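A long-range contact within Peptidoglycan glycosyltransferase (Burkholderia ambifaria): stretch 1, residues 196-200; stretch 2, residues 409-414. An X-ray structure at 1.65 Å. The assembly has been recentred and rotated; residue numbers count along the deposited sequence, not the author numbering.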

# COMPACT_ATOMS: atom_id res chain seq x y z
N GLY A 196 22.46 16.86 5.17
CA GLY A 196 22.25 16.27 3.86
C GLY A 196 21.10 15.29 3.82
O GLY A 196 21.17 14.26 3.13
N LEU A 197 20.04 15.59 4.56
CA LEU A 197 18.84 14.78 4.49
C LEU A 197 18.12 15.01 3.17
O LEU A 197 18.20 16.09 2.57
CB LEU A 197 17.89 15.09 5.65
CG LEU A 197 18.34 14.82 7.08
CD1 LEU A 197 17.11 14.73 7.98
CD2 LEU A 197 19.19 13.56 7.19
N SER A 198 17.41 13.98 2.72
CA SER A 198 16.59 14.10 1.53
C SER A 198 15.26 14.78 1.81
O SER A 198 14.58 15.17 0.86
CB SER A 198 16.32 12.71 0.93
OG SER A 198 15.73 11.87 1.89
N ILE A 199 14.90 14.94 3.09
CA ILE A 199 13.64 15.58 3.45
C ILE A 199 13.57 16.95 2.80
O ILE A 199 14.49 17.77 2.92
CB ILE A 199 13.51 15.69 4.97
CG1 ILE A 199 13.63 14.32 5.64
CG2 ILE A 199 12.18 16.36 5.34
CD1 ILE A 199 12.52 13.40 5.32
N ASP A 200 12.47 17.20 2.09
CA ASP A 200 12.20 18.48 1.45
C ASP A 200 11.31 19.29 2.40
O ASP A 200 10.21 18.85 2.73
CB ASP A 200 11.52 18.24 0.11
CG ASP A 200 11.17 19.52 -0.63
OD1 ASP A 200 10.54 20.41 -0.04
OD2 ASP A 200 11.51 19.61 -1.83
N VAL A 409 14.96 2.68 0.34
CA VAL A 409 14.36 3.91 0.86
C VAL A 409 15.30 4.50 1.91
O VAL A 409 15.66 3.82 2.88
CB VAL A 409 12.96 3.65 1.42
CG1 VAL A 409 12.42 4.90 2.06
CG2 VAL A 409 12.04 3.22 0.29
N THR A 410 15.71 5.74 1.69
CA THR A 410 16.78 6.39 2.42
C THR A 410 16.34 7.79 2.81
O THR A 410 15.57 8.43 2.08
CB THR A 410 18.06 6.48 1.56
OG1 THR A 410 19.05 7.25 2.24
CG2 THR A 410 17.75 7.15 0.22
N ILE A 411 16.82 8.28 3.96
CA ILE A 411 16.56 9.67 4.33
C ILE A 411 17.70 10.58 3.94
O ILE A 411 17.71 11.75 4.32
CB ILE A 411 16.23 9.82 5.83
CG1 ILE A 411 17.45 9.47 6.69
CG2 ILE A 411 15.02 8.97 6.20
CD1 ILE A 411 17.46 10.17 8.02
N PHE A 412 18.67 10.08 3.18
CA PHE A 412 19.77 10.91 2.72
C PHE A 412 19.68 11.14 1.22
O PHE A 412 19.23 10.27 0.47
CB PHE A 412 21.12 10.26 3.07
CG PHE A 412 21.35 10.14 4.54
CD1 PHE A 412 21.93 11.18 5.25
CD2 PHE A 412 20.98 8.99 5.22
CE1 PHE A 412 22.15 11.07 6.61
CE2 PHE A 412 21.19 8.87 6.58
CZ PHE A 412 21.77 9.91 7.28
N LYS A 413 20.12 12.32 0.80
CA LYS A 413 20.18 12.63 -0.62
C LYS A 413 21.08 11.63 -1.33
O LYS A 413 22.13 11.24 -0.82
CB LYS A 413 20.70 14.06 -0.84
N THR A 414 20.64 11.19 -2.51
CA THR A 414 21.41 10.25 -3.31
C THR A 414 22.33 11.00 -4.26
O THR A 414 22.07 12.14 -4.65
CB THR A 414 20.48 9.33 -4.10
OG1 THR A 414 19.63 10.11 -4.93
CG2 THR A 414 19.63 8.48 -3.16

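The two stretches lie more than two hundred residues apart in sequence, and neither forms a regular helix or strand. They are joined by a single beta bridge that pairs Leu197 with Phe412, whose CA atoms lie 4.4 Å apart; Ser198 CA and Lys413 CA are also separated by 4.4 Å. Together the stretches bury 302 Å² of surface, both sides summed, and backbone atoms supply both of the hydrogen bonds between them.

Gly196 opens the contact with its carbonyl. Lys413 N donates to Gly196 O over 3.2 Å, and the N-H...O angle of 171° shows a nearly linear bond, though a fairly long one. Gly196 O also lies 3.7 Å from Phe412 CA and approaches the Phe412 ring obliquely. Because the donor is the backbone amide, this bond does not depend on the Lys413 side chain, which is modelled only to CB.

Leu197 sits between the two hydrogen-bonded positions of its stretch. Leu197 CA is 3.2 Å from Ile411 O, a CA-H...O contact with an angle of 128° at the hydrogen, so the geometry is well bent from linear and the contact is best read as an adjunct to the Ser198 N to Ile411 O hydrogen bond beside it. The CA-to-CB bond points away from stretch 2, yet the end of the side chain comes nearer. With chi1 in m and chi2 in t, Leu197 CD2 reaches two apolar partners, 3.9 Å from Ile411 CD1 and 3.9 Å from Phe412 CE1. Both are normal van der Waals distances, and the ring is met obliquely. Leu197 and Phe412 nevertheless remain exposed, so this cluster flanks the backbone bridge without being sealed from the surroundings.

Ser198 provides the second backbone hydrogen bond. Ser198 N donates to Ile411 O at 2.8 Å and 168°, shorter than the Gly196 bond and similarly straight. The two bonds thus bracket the bridged pair, with Gly196 and Ser198 on one stretch engaging Lys413 and Ile411 on the other. Ser198 is buried, and its CA-to-CB bond points toward stretch 2. Ser198 OG lies 3.4 Å from Thr410 O, a proximity rather than an assigned hydrogen bond; the hydroxyl is satisfied elsewhere in the structure. Within stretch 2, Phe412 N donates to Thr410 OG1 at 3.0 Å and 165°, a local tie at the bridged residue.

Beyond Ser198 the contact fades. Ile199 N is 4.4 Å from Ile411 O, and Asp200 makes no contact with stretch 2; its side chain instead caps the helix that follows.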